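Local coordinates for protein fructokinase (Vibrio cholerae serotype O1, PDB 5EYN) that catalyses the ATP-dependent phosphorylation of fructose as a kinase of the PfkB carbohydrate kinase family, at residues A62-V67 with D129-Q134; Q123-S128 with S153-A158; I228-V233 with V242-S247. All blocks are in the same frame, centred on the assembly; numbering follows the deposited sequence.

In the fold
Place in the fold and chemistry go together here. Contacts 1 and 2 share the loop between strands 113-115 and 138-142: contact 1 sets it against strand 61-68, contact 2 against helix 151-165, and the two touch each other, with centres 10 Å apart. Contact 1 is buried and joins a salt bridge to aromatic packing; contact 2 is partly buried and rests on a serine hydroxyl and leucine methyls. Contact 3 lies about 28 Å from both, centre to centre, towards the other end of the large sheet that contains strand 61-68. It is a hairpin held by backbone hydrogen bonds, with a helix-covered aliphatic face and a water-bridged end.

Contact 1 (A62-V67 with D129-Q134); sequences AFFGRV and DIPSFQ
Arg-66 and Asp-129 form a salt bridge in which the guanidinium grips the carboxylate side-on, through NE and NH2. The main bond, from Arg-66 NE to Asp-129 OD1, is 2.7 Å long and nearly straight (167°), and OD1 lies at the guanidinium edge, almost in its plane. NH2 reaches OD2 on its syn lone pair at 3.2 Å, and adds a weak bond to OD1. Because the two flat groups are turned 44° against each other, OD2 is tilted from the guanidinium plane. The arginine chain runs extended from CG to NE, which carries the charged end out from the strand to the acid. Both partners have a second bond: Arg-66 NH1 makes a salt bridge with Asp-93, and Asp-129 OD1 also accepts a bond from Gln-126 N. Strand 61-68 belongs to the parallel part of the central sheet of this ribokinase-like fold, and the loop 129-134 passes over it in nearly the opposite direction before entering strand 138-142. Beyond the charged pair the contact becomes apolar and turns on Phe-64. One face of its ring receives Pro-131 CD, 3.5 Å from the ring centroid, in a CH-pi contact. Phe-64 CE2 comes 3.8 Å from Phe-133 CZ, near the plane of the Phe-133 ring, but with the ring planes 52° apart the pair is oblique. Phe-64 CE1 lies 4.2 Å from Ile-130 CG1. Phe-133 and Ile-130 continue onto helix 151-165, and Phe-133 also meets the ring of Trp-22.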
ATOM      1  N   ALA A  62       8.905 -15.707 -19.226  1.00  9.61           N
ATOM      2  CA  ALA A  62       7.780 -14.891 -19.665  1.00  9.05           C
ATOM      3  C   ALA A  62       6.795 -14.855 -18.527  1.00  9.57           C
ATOM      4  O   ALA A  62       6.619 -15.856 -17.856  1.00 10.74           O
ATOM      5  CB  ALA A  62       7.139 -15.489 -20.909  1.00 11.54           C
ATOM      6  N   PHE A  63       6.155 -13.712 -18.316  1.00  9.89           N
ATOM      7  CA  PHE A  63       5.261 -13.523 -17.183  1.00  9.49           C
ATOM      8  C   PHE A  63       3.871 -13.218 -17.690  1.00  9.56           C
ATOM      9  O   PHE A  63       3.716 -12.416 -18.606  1.00 11.76           O
ATOM     10  CB  PHE A  63       5.753 -12.347 -16.342  1.00  9.51           C
ATOM     11  CG  PHE A  63       5.028 -12.164 -15.034  1.00  9.77           C
ATOM     12  CD1 PHE A  63       5.560 -12.687 -13.875  1.00 10.82           C
ATOM     13  CD2 PHE A  63       3.840 -11.462 -14.958  1.00 11.49           C
ATOM     14  CE1 PHE A  63       4.931 -12.522 -12.674  1.00 11.66           C
ATOM     15  CE2 PHE A  63       3.200 -11.301 -13.749  1.00 11.59           C
ATOM     16  CZ  PHE A  63       3.754 -11.829 -12.607  1.00 11.21           C
ATOM     17  N   PHE A  64       2.861 -13.870 -17.118  1.00  8.84           N
ATOM     18  CA  PHE A  64       1.485 -13.466 -17.358  1.00  9.34           C
ATOM     19  C   PHE A  64       0.767 -13.257 -16.050  1.00  9.69           C
ATOM     20  O   PHE A  64       0.933 -14.017 -15.097  1.00  9.30           O
ATOM     21  CB  PHE A  64       0.712 -14.426 -18.294  1.00  9.86           C
ATOM     22  CG  PHE A  64       0.377 -15.791 -17.719  1.00  9.11           C
ATOM     23  CD1 PHE A  64      -0.869 -16.035 -17.141  1.00  8.59           C
ATOM     24  CD2 PHE A  64       1.257 -16.853 -17.842  1.00  9.74           C
ATOM     25  CE1 PHE A  64      -1.208 -17.308 -16.672  1.00  8.21           C
ATOM     26  CE2 PHE A  64       0.922 -18.125 -17.365  1.00  9.09           C
ATOM     27  CZ  PHE A  64      -0.319 -18.345 -16.786  1.00  8.95           C
ATOM     28  N   GLY A  65      -0.019 -12.193 -15.999  1.00  9.99           N
ATOM     29  CA  GLY A  65      -0.705 -11.842 -14.776  1.00  9.60           C
ATOM     30  C   GLY A  65      -1.241 -10.430 -14.849  1.00  9.97           C
ATOM     31  O   GLY A  65      -1.208  -9.791 -15.904  1.00 12.47           O
ATOM     32  N   ARG A  66      -1.765  -9.959 -13.724  1.00  9.35           N
ATOM     33  CA  ARG A  66      -2.286  -8.605 -13.620  1.00  8.80           C
ATOM     34  C   ARG A  66      -1.594  -7.831 -12.524  1.00  8.75           C
ATOM     35  O   ARG A  66      -1.396  -8.330 -11.417  1.00  9.42           O
ATOM     36  CB  ARG A  66      -3.772  -8.593 -13.287  1.00 11.07           C
ATOM     37  CG  ARG A  66      -4.644  -9.156 -14.365  1.00 11.42           C
ATOM     38  CD  ARG A  66      -6.116  -8.970 -14.087  1.00 12.30           C
ATOM     39  NE  ARG A  66      -6.862  -9.526 -15.201  1.00 15.64           N
ATOM     40  CZ  ARG A  66      -7.857  -8.928 -15.842  1.00 19.91           C
ATOM     41  NH1 ARG A  66      -8.281  -7.721 -15.481  1.00 23.43           N
ATOM     42  NH2 ARG A  66      -8.447  -9.555 -16.849  1.00 22.39           N
ATOM     43  N   VAL A  67      -1.241  -6.597 -12.853  1.00  9.35           N
ATOM     44  CA  VAL A  67      -0.922  -5.590 -11.853  1.00  9.45           C
ATOM     45  C   VAL A  67      -1.929  -4.457 -11.967  1.00  8.63           C
ATOM     46  O   VAL A  67      -2.833  -4.503 -12.794  1.00  9.67           O
ATOM     47  CB  VAL A  67       0.501  -5.040 -12.028  1.00  9.97           C
ATOM     48  CG1 VAL A  67       1.527  -6.110 -11.669  1.00 10.52           C
ATOM     49  CG2 VAL A  67       0.710  -4.497 -13.443  1.00 10.75           C
ATOM     50  N   ASP A 129      -6.754 -14.321 -19.561  1.00 16.02           N
ATOM     51  CA  ASP A 129      -5.398 -13.812 -19.395  1.00 15.24           C
ATOM     52  C   ASP A 129      -4.345 -14.880 -19.667  1.00 13.57           C
ATOM     53  O   ASP A 129      -3.168 -14.575 -19.775  1.00 14.21           O
ATOM     54  CB  ASP A 129      -5.184 -13.300 -17.970  1.00 15.15           C
ATOM     55  CG  ASP A 129      -6.045 -12.098 -17.627  1.00 16.49           C
ATOM     56  OD1 ASP A 129      -6.282 -11.903 -16.421  1.00 15.24           O
ATOM     57  OD2 ASP A 129      -6.455 -11.338 -18.532  1.00 18.31           O
ATOM     58  N   ILE A 130      -4.758 -16.137 -19.757  1.00 12.91           N
ATOM     59  CA  ILE A 130      -3.796 -17.216 -19.898  1.00 11.28           C
ATOM     60  C   ILE A 130      -3.315 -17.251 -21.350  1.00 10.85           C
ATOM     61  O   ILE A 130      -4.127 -17.266 -22.260  1.00 12.18           O
ATOM     62  CB  ILE A 130      -4.429 -18.567 -19.548  1.00 10.78           C
ATOM     63  CG1 ILE A 130      -4.962 -18.559 -18.108  1.00 11.59           C
ATOM     64  CG2 ILE A 130      -3.422 -19.686 -19.748  1.00 12.07           C
ATOM     65  CD1 ILE A 130      -5.874 -19.732 -17.810  1.00 12.85           C
ATOM     66  N   PRO A 131      -1.992 -17.266 -21.579  1.00 10.75           N
ATOM     67  CA  PRO A 131      -1.446 -17.295 -22.939  1.00 11.51           C
ATOM     68  C   PRO A 131      -1.385 -18.708 -23.487  1.00 12.30           C
ATOM     69  O   PRO A 131      -1.640 -19.680 -22.778  1.00 12.18           O
ATOM     70  CB  PRO A 131      -0.034 -16.746 -22.758  1.00 13.20           C
ATOM     71  CG  PRO A 131       0.333 -17.158 -21.393  1.00 13.62           C
ATOM     72  CD  PRO A 131      -0.932 -17.130 -20.570  1.00 12.14           C
ATOM     73  N   SER A 132      -1.076 -18.815 -24.768  1.00 12.96           N
ATOM     74  CA  SER A 132      -0.976 -20.120 -25.396  1.00 13.82           C
ATOM     75  C   SER A 132       0.310 -20.796 -24.938  1.00 13.32           C
ATOM     76  O   SER A 132       1.381 -20.179 -24.921  1.00 14.63           O
ATOM     77  CB  SER A 132      -0.991 -19.980 -26.915  1.00 18.71           C
ATOM     78  OG  SER A 132       0.160 -19.270 -27.338  1.00 24.39           O
ATOM     79  N   PHE A 133       0.176 -22.064 -24.555  1.00 12.56           N
ATOM     80  CA  PHE A 133       1.289 -22.867 -24.083  1.00 13.67           C
ATOM     81  C   PHE A 133       1.661 -23.887 -25.147  1.00 14.64           C
ATOM     82  O   PHE A 133       0.851 -24.231 -26.015  1.00 16.31           O
ATOM     83  CB  PHE A 133       0.902 -23.629 -22.815  1.00 11.66           C
ATOM     84  CG  PHE A 133       0.590 -22.764 -21.625  1.00 11.00           C
ATOM     85  CD1 PHE A 133       1.255 -21.570 -21.389  1.00 10.78           C
ATOM     86  CD2 PHE A 133      -0.384 -23.170 -20.726  1.00 11.12           C
ATOM     87  CE1 PHE A 133       0.957 -20.815 -20.264  1.00 10.83           C
ATOM     88  CE2 PHE A 133      -0.670 -22.425 -19.615  1.00 10.75           C
ATOM     89  CZ  PHE A 133      -0.008 -21.240 -19.392  1.00 10.88           C
ATOM     90  N   GLN A 134       2.879 -24.398 -25.050  1.00 15.10           N
ATOM     91  CA  GLN A 134       3.348 -25.403 -25.983  1.00 16.19           C
ATOM     92  C   GLN A 134       4.048 -26.535 -25.247  1.00 15.23           C
ATOM     93  O   GLN A 134       4.563 -26.351 -24.142  1.00 14.17           O
ATOM     94  CB  GLN A 134       4.311 -24.767 -26.986  1.00 20.41           C
ATOM     95  CG  GLN A 134       3.669 -23.658 -27.803  1.00 24.47           C
ATOM     96  CD  GLN A 134       4.611 -23.057 -28.822  1.00 28.75           C
ATOM     97  OE1 GLN A 134       5.148 -23.758 -29.676  1.00 30.57           O
ATOM     98  NE2 GLN A 134       4.812 -21.746 -28.739  1.00 30.55           N
TER

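Contact 2 (Q123-S128 with S153-A158); sequences QFLQLS and SSTFAA
Ser-154 meets two peptide planes of the loop, for the flat groups at this contact are backbone amides and not rings. Its OG lies over one face of the Gln-126 to Leu-127 peptide, 3.3 Å from Gln-126 C, and from above that plane it makes no hydrogen bond with Leu-127 N. The preceding peptide is met at its oxygen: Ser-154 OG stands 2.7 Å from Leu-125 O, well tilted from the amide plane. Pro-150 O, one turn back in the serine's own helix, is a second carbonyl within reach of the hydroxyl, which therefore sits between helix and loop. Leucines pack around this polar point. In Leu-125, CG is anti to the backbone N (chi1 -174°) and approaches Ser-154 CB; beyond it, CD2 lies 3.8 Å from Ser-154 CB and 3.6 Å from Thr-155 OG1, a hydroxyl bonded to Ser-151 O. Farther along the helix, Leu-127 CD2 presses on Ala-157 CB at 3.4 Å, tighter than ordinary van der Waals contact, although Leu-127 itself is exposed. Ser-154 and Ala-157, three residues apart, thus present one side of the helix to the loop. Helix 151-165 joins the adjacent parallel strands 138-142 and 168-172, the beta-alpha-beta crossover of a Rossmann-like, ribokinase-type domain, and the loop lying on it is the return from the small four-stranded sheet.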
ATOM      1  N   GLN A 123      -5.036 -10.952  -7.996  1.00  7.00           N
ATOM      2  CA  GLN A 123      -6.102 -11.831  -7.530  1.00  7.14           C
ATOM      3  C   GLN A 123      -7.286 -11.896  -8.492  1.00  7.74           C
ATOM      4  O   GLN A 123      -8.172 -12.747  -8.348  1.00  7.66           O
ATOM      5  CB  GLN A 123      -6.571 -11.405  -6.131  1.00  7.13           C
ATOM      6  CG  GLN A 123      -5.485 -11.531  -5.082  1.00  6.76           C
ATOM      7  CD  GLN A 123      -5.038 -12.960  -4.911  1.00  7.43           C
ATOM      8  OE1 GLN A 123      -5.751 -13.761  -4.336  1.00  7.61           O
ATOM      9  NE2 GLN A 123      -3.850 -13.291  -5.414  1.00  6.88           N
ATOM     10  N   PHE A 124      -7.264 -11.032  -9.500  1.00  7.71           N
ATOM     11  CA  PHE A 124      -8.335 -10.954 -10.484  1.00  8.66           C
ATOM     12  C   PHE A 124      -7.953 -11.507 -11.853  1.00  8.77           C
ATOM     13  O   PHE A 124      -8.631 -11.252 -12.843  1.00 10.42           O
ATOM     14  CB  PHE A 124      -8.849  -9.519 -10.549  1.00  8.71           C
ATOM     15  CG  PHE A 124      -9.470  -9.092  -9.261  1.00  9.52           C
ATOM     16  CD1 PHE A 124      -8.714  -8.503  -8.266  1.00  9.74           C
ATOM     17  CD2 PHE A 124     -10.807  -9.354  -9.010  1.00 10.28           C
ATOM     18  CE1 PHE A 124      -9.280  -8.155  -7.070  1.00 10.30           C
ATOM     19  CE2 PHE A 124     -11.375  -9.009  -7.818  1.00 10.48           C
ATOM     20  CZ  PHE A 124     -10.620  -8.400  -6.845  1.00 10.77           C
ATOM     21  N   LEU A 125      -6.890 -12.300 -11.885  1.00  9.02           N
ATOM     22  CA  LEU A 125      -6.528 -13.061 -13.075  1.00  8.79           C
ATOM     23  C   LEU A 125      -7.750 -13.798 -13.627  1.00  9.70           C
ATOM     24  O   LEU A 125      -8.419 -14.536 -12.902  1.00  9.83           O
ATOM     25  CB  LEU A 125      -5.420 -14.062 -12.748  1.00  8.59           C
ATOM     26  CG  LEU A 125      -4.858 -14.818 -13.945  1.00 10.25           C
ATOM     27  CD1 LEU A 125      -3.864 -13.954 -14.685  1.00 11.88           C
ATOM     28  CD2 LEU A 125      -4.203 -16.112 -13.510  1.00 10.20           C
ATOM     29  N   GLN A 126      -8.011 -13.613 -14.916  1.00 11.54           N
ATOM     30  CA  GLN A 126      -9.132 -14.255 -15.602  1.00 14.70           C
ATOM     31  C   GLN A 126      -8.655 -15.365 -16.534  1.00 13.02           C
ATOM     32  O   GLN A 126      -7.483 -15.425 -16.913  1.00 13.52           O
ATOM     33  CB  GLN A 126      -9.906 -13.231 -16.430  1.00 19.27           C
ATOM     34  CG  GLN A 126     -10.487 -12.097 -15.609  1.00 23.61           C
ATOM     35  CD  GLN A 126     -11.214 -11.073 -16.453  1.00 26.89           C
ATOM     36  OE1 GLN A 126     -11.336 -11.224 -17.668  1.00 29.47           O
ATOM     37  NE2 GLN A 126     -11.691 -10.018 -15.813  1.00 28.40           N
ATOM     38  N   LEU A 127      -9.579 -16.223 -16.945  1.00 14.23           N
ATOM     39  CA  LEU A 127      -9.237 -17.296 -17.866  1.00 15.78           C
ATOM     40  C   LEU A 127      -8.656 -16.749 -19.162  1.00 16.62           C
ATOM     41  O   LEU A 127      -7.737 -17.335 -19.736  1.00 17.23           O
ATOM     42  CB  LEU A 127     -10.451 -18.159 -18.164  1.00 17.22           C
ATOM     43  CG  LEU A 127     -10.932 -19.010 -16.997  1.00 17.39           C
ATOM     44  CD1 LEU A 127     -12.265 -19.649 -17.354  1.00 17.99           C
ATOM     45  CD2 LEU A 127      -9.889 -20.066 -16.654  1.00 17.02           C
ATOM     46  N   SER A 128      -9.160 -15.610 -19.617  1.00 17.49           N
ATOM     47  CA  SER A 128      -8.690 -15.050 -20.879  1.00 19.43           C
ATOM     48  C   SER A 128      -7.297 -14.431 -20.775  1.00 18.78           C
ATOM     49  O   SER A 128      -6.722 -14.056 -21.793  1.00 20.07           O
ATOM     50  CB  SER A 128      -9.682 -14.009 -21.399  1.00 21.35           C
ATOM     51  OG  SER A 128      -9.826 -12.939 -20.484  1.00 21.96           O
ATOM     52  N   SER A 153      -9.163 -20.154  -9.451  1.00  7.54           N
ATOM     53  CA  SER A 153      -9.678 -20.996 -10.518  1.00  8.52           C
ATOM     54  C   SER A 153      -8.960 -20.745 -11.841  1.00  8.08           C
ATOM     55  O   SER A 153      -8.736 -21.684 -12.606  1.00  8.46           O
ATOM     56  CB  SER A 153     -11.198 -20.859 -10.662  1.00  9.44           C
ATOM     57  OG  SER A 153     -11.622 -19.535 -10.902  1.00 11.30           O
ATOM     58  N   SER A 154      -8.583 -19.503 -12.126  1.00  7.74           N
ATOM     59  CA  SER A 154      -7.865 -19.228 -13.370  1.00  7.73           C
ATOM     60  C   SER A 154      -6.506 -19.922 -13.395  1.00  7.78           C
ATOM     61  O   SER A 154      -6.081 -20.439 -14.418  1.00  8.10           O
ATOM     62  CB  SER A 154      -7.665 -17.725 -13.579  1.00  8.29           C
ATOM     63  OG  SER A 154      -8.903 -17.067 -13.737  1.00  9.07           O
ATOM     64  N   THR A 155      -5.844 -19.946 -12.256  1.00  7.44           N
ATOM     65  CA  THR A 155      -4.523 -20.512 -12.165  1.00  7.37           C
ATOM     66  C   THR A 155      -4.605 -22.026 -12.237  1.00  7.91           C
ATOM     67  O   THR A 155      -3.808 -22.671 -12.893  1.00  7.57           O
ATOM     68  CB  THR A 155      -3.831 -20.032 -10.871  1.00  7.71           C
ATOM     69  OG1 THR A 155      -3.676 -18.608 -10.919  1.00  7.68           O
ATOM     70  CG2 THR A 155      -2.494 -20.669 -10.741  1.00  7.77           C
ATOM     71  N   PHE A 156      -5.588 -22.617 -11.573  1.00  7.42           N
ATOM     72  CA  PHE A 156      -5.782 -24.057 -11.744  1.00  8.12           C
ATOM     73  C   PHE A 156      -6.083 -24.422 -13.208  1.00  8.22           C
ATOM     74  O   PHE A 156      -5.637 -25.464 -13.689  1.00  9.33           O
ATOM     75  CB  PHE A 156      -6.872 -24.605 -10.823  1.00  8.67           C
ATOM     76  CG  PHE A 156      -6.393 -24.881  -9.429  1.00  8.12           C
ATOM     77  CD1 PHE A 156      -5.449 -25.856  -9.194  1.00  9.74           C
ATOM     78  CD2 PHE A 156      -6.931 -24.208  -8.348  1.00  9.14           C
ATOM     79  CE1 PHE A 156      -5.024 -26.123  -7.908  1.00  9.94           C
ATOM     80  CE2 PHE A 156      -6.503 -24.476  -7.069  1.00  9.16           C
ATOM     81  CZ  PHE A 156      -5.554 -25.433  -6.847  1.00  9.96           C
ATOM     82  N   ALA A 157      -6.818 -23.574 -13.918  1.00  8.34           N
ATOM     83  CA  ALA A 157      -7.079 -23.827 -15.333  1.00  9.26           C
ATOM     84  C   ALA A 157      -5.783 -23.735 -16.121  1.00  8.69           C
ATOM     85  O   ALA A 157      -5.536 -24.551 -16.996  1.00  9.19           O
ATOM     86  CB  ALA A 157      -8.117 -22.856 -15.880  1.00  9.22           C
ATOM     87  N   ALA A 158      -4.949 -22.748 -15.808  1.00  8.75           N
ATOM     88  CA  ALA A 158      -3.668 -22.612 -16.491  1.00  8.49           C
ATOM     89  C   ALA A 158      -2.822 -23.858 -16.277  1.00  8.83           C
ATOM     90  O   ALA A 158      -2.219 -24.368 -17.206  1.00  8.75           O
ATOM     91  CB  ALA A 158      -2.929 -21.384 -16.015  1.00  8.54           C
TER

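Contact 3 (I228-V233 with V242-S247); sequences IPLVVV and VATPNS
Val-231 and Ala-243 form the tight centre of this contact, a hydrogen-bonded antiparallel pair closed by two backbone bonds. Val-231 N donates to Ala-243 O at 2.9 Å, and Ala-243 N returns a bond to Val-231 O at 2.8 Å; both are nearly straight. The next pair, Val-232 with Val-242, is of the non-hydrogen-bonded kind. Aliphatic packing follows on the face that carries Val-242. There Leu-230 has CG anti to the backbone N (chi1 172°), and chi2 (57°) turns CD1 to 3.8 Å from Val-242 CG1 and 3.7 Å from Thr-244 CG2; the leucine and threonine side chains run alongside each other in the same direction. Helix 285-302 packs on this face, with Ile-288 touching both Leu-230 and Val-242. The end of the pairing is looser and more open to solvent. One water donates to Ile-228 O at 2.7 Å and to Ala-243 O at 2.9 Å, bridging the two segments just past the last direct bond, so that Ala-243 O is held by both an amide and a water. Nearby, the partly exposed Pro-229 and the exposed Pro-245 come closest at Pro-229 O and Pro-245 CD, 3.5 Å apart. Pro-245 lies within a type II turn from Thr-244 to Ser-247, with Asn-246 at positive phi, which leads into strand 247-251. The Val-242 side chain lies about 10 Å from the bound ADP. Strands 230-234 and 240-244 make a beta hairpin: strand 230-234 ends the parallel run of the ribokinase-type sheet, and 240-244, then 247-251, extend it antiparallel.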
ATOM      1  N   ILE A 228       5.086 -37.300  -6.648  1.00 16.74           N
ATOM      2  CA  ILE A 228       5.661 -36.092  -7.224  1.00 14.14           C
ATOM      3  C   ILE A 228       7.044 -36.432  -7.768  1.00 13.09           C
ATOM      4  O   ILE A 228       7.874 -36.976  -7.056  1.00 13.57           O
ATOM      5  CB  ILE A 228       5.804 -34.967  -6.170  1.00 12.47           C
ATOM      6  CG1 ILE A 228       4.462 -34.658  -5.496  1.00 14.97           C
ATOM      7  CG2 ILE A 228       6.332 -33.707  -6.794  1.00 11.99           C
ATOM      8  CD1 ILE A 228       4.626 -33.927  -4.198  1.00 16.11           C
ATOM      9  N   PRO A 229       7.293 -36.130  -9.045  1.00 12.31           N
ATOM     10  CA  PRO A 229       8.566 -36.515  -9.658  1.00 12.31           C
ATOM     11  C   PRO A 229       9.786 -35.908  -8.961  1.00 10.91           C
ATOM     12  O   PRO A 229      10.778 -36.606  -8.766  1.00 12.80           O
ATOM     13  CB  PRO A 229       8.425 -36.001 -11.091  1.00 13.17           C
ATOM     14  CG  PRO A 229       6.966 -36.020 -11.342  1.00 14.59           C
ATOM     15  CD  PRO A 229       6.344 -35.614 -10.042  1.00 13.09           C
ATOM     16  N   LEU A 230       9.700 -34.642  -8.576  1.00  9.41           N
ATOM     17  CA  LEU A 230      10.805 -33.985  -7.906  1.00  8.99           C
ATOM     18  C   LEU A 230      10.301 -33.081  -6.806  1.00  8.36           C
ATOM     19  O   LEU A 230       9.524 -32.167  -7.056  1.00  8.93           O
ATOM     20  CB  LEU A 230      11.613 -33.160  -8.900  1.00  9.75           C
ATOM     21  CG  LEU A 230      12.704 -32.253  -8.321  1.00 10.12           C
ATOM     22  CD1 LEU A 230      13.719 -33.049  -7.498  1.00 11.44           C
ATOM     23  CD2 LEU A 230      13.396 -31.506  -9.439  1.00 11.00           C
ATOM     24  N   VAL A 231      10.754 -33.347  -5.585  1.00  8.45           N
ATOM     25  CA  VAL A 231      10.470 -32.497  -4.441  1.00  9.39           C
ATOM     26  C   VAL A 231      11.802 -31.987  -3.934  1.00  8.92           C
ATOM     27  O   VAL A 231      12.763 -32.745  -3.778  1.00  9.82           O
ATOM     28  CB  VAL A 231       9.744 -33.262  -3.312  1.00  9.78           C
ATOM     29  CG1 VAL A 231       9.686 -32.438  -2.046  1.00 11.97           C
ATOM     30  CG2 VAL A 231       8.335 -33.641  -3.736  1.00 11.24           C
ATOM     31  N   VAL A 232      11.863 -30.688  -3.685  1.00  8.70           N
ATOM     32  CA  VAL A 232      13.036 -30.092  -3.099  1.00  9.83           C
ATOM     33  C   VAL A 232      12.590 -29.397  -1.825  1.00 10.09           C
ATOM     34  O   VAL A 232      11.596 -28.679  -1.829  1.00 12.38           O
ATOM     35  CB  VAL A 232      13.674 -29.092  -4.054  1.00 11.83           C
ATOM     36  CG1 VAL A 232      14.886 -28.456  -3.405  1.00 14.54           C
ATOM     37  CG2 VAL A 232      14.053 -29.777  -5.341  1.00 13.50           C
ATOM     38  N   VAL A 233      13.298 -29.647  -0.731  1.00  9.58           N
ATOM     39  CA  VAL A 233      13.017 -28.991   0.528  1.00 10.30           C
ATOM     40  C   VAL A 233      14.229 -28.148   0.863  1.00 10.09           C
ATOM     41  O   VAL A 233      15.324 -28.684   1.089  1.00 11.45           O
ATOM     42  CB  VAL A 233      12.773 -30.000   1.673  1.00 10.77           C
ATOM     43  CG1 VAL A 233      12.359 -29.259   2.946  1.00 11.92           C
ATOM     44  CG2 VAL A 233      11.729 -31.031   1.270  1.00 12.47           C
ATOM     45  N   VAL A 242      16.848 -33.182  -1.752  1.00 10.53           N
ATOM     46  CA  VAL A 242      16.308 -33.498  -3.064  1.00 11.08           C
ATOM     47  C   VAL A 242      15.690 -34.888  -2.997  1.00 11.15           C
ATOM     48  O   VAL A 242      16.367 -35.852  -2.663  1.00 12.39           O
ATOM     49  CB  VAL A 242      17.419 -33.472  -4.124  1.00 12.52           C
ATOM     50  CG1 VAL A 242      16.853 -33.771  -5.496  1.00 13.49           C
ATOM     51  CG2 VAL A 242      18.141 -32.125  -4.118  1.00 13.17           C
ATOM     52  N   ALA A 243      14.390 -34.964  -3.257  1.00  9.99           N
ATOM     53  CA  ALA A 243      13.661 -36.220  -3.156  1.00 10.84           C
ATOM     54  C   ALA A 243      13.048 -36.573  -4.505  1.00 10.34           C
ATOM     55  O   ALA A 243      12.215 -35.839  -5.044  1.00 10.83           O
ATOM     56  CB  ALA A 243      12.575 -36.137  -2.090  1.00 10.71           C
ATOM     57  N   THR A 244      13.498 -37.697  -5.040  1.00 11.20           N
ATOM     58  CA  THR A 244      12.982 -38.251  -6.281  1.00 11.14           C
ATOM     59  C   THR A 244      12.608 -39.691  -5.963  1.00 11.11           C
ATOM     60  O   THR A 244      12.868 -40.158  -4.873  1.00 12.08           O
ATOM     61  CB  THR A 244      14.036 -38.177  -7.382  1.00 13.10           C
ATOM     62  OG1 THR A 244      15.229 -38.816  -6.924  1.00 14.95           O
ATOM     63  CG2 THR A 244      14.325 -36.726  -7.723  1.00 14.07           C
ATOM     64  N   PRO A 245      11.969 -40.406  -6.900  1.00 11.48           N
ATOM     65  CA  PRO A 245      11.536 -41.751  -6.505  1.00 12.15           C
ATOM     66  C   PRO A 245      12.680 -42.639  -5.993  1.00 11.94           C
ATOM     67  O   PRO A 245      13.713 -42.815  -6.634  1.00 14.52           O
ATOM     68  CB  PRO A 245      10.918 -42.305  -7.789  1.00 13.88           C
ATOM     69  CG  PRO A 245      10.408 -41.083  -8.489  1.00 14.94           C
ATOM     70  CD  PRO A 245      11.419 -40.003  -8.204  1.00 13.86           C
ATOM     71  N   ASN A 246      12.471 -43.160  -4.791  1.00 12.95           N
ATOM     72  CA  ASN A 246      13.405 -44.045  -4.122  1.00 13.67           C
ATOM     73  C   ASN A 246      14.776 -43.431  -3.847  1.00 14.81           C
ATOM     74  O   ASN A 246      15.749 -44.145  -3.648  1.00 15.94           O
ATOM     75  CB  ASN A 246      13.514 -45.342  -4.920  1.00 13.43           C
ATOM     76  CG  ASN A 246      12.158 -45.932  -5.208  1.00 14.22           C
ATOM     77  OD1 ASN A 246      11.274 -45.914  -4.352  1.00 15.27           O
ATOM     78  ND2 ASN A 246      11.966 -46.403  -6.419  1.00 14.87           N
ATOM     79  N   SER A 247      14.848 -42.103  -3.788  1.00 15.02           N
ATOM     80  CA  SER A 247      16.122 -41.444  -3.513  1.00 17.02           C
ATOM     81  C   SER A 247      15.928 -40.133  -2.772  1.00 17.48           C
ATOM     82  O   SER A 247      15.066 -39.333  -3.116  1.00 18.39           O
ATOM     83  CB  SER A 247      16.869 -41.212  -4.828  1.00 19.18           C
ATOM     84  OG  SER A 247      18.089 -40.524  -4.630  1.00 22.69           O
TER
HETATM   85  O   HOH W   1       9.544 -36.909  -4.930  1.00 15.98           O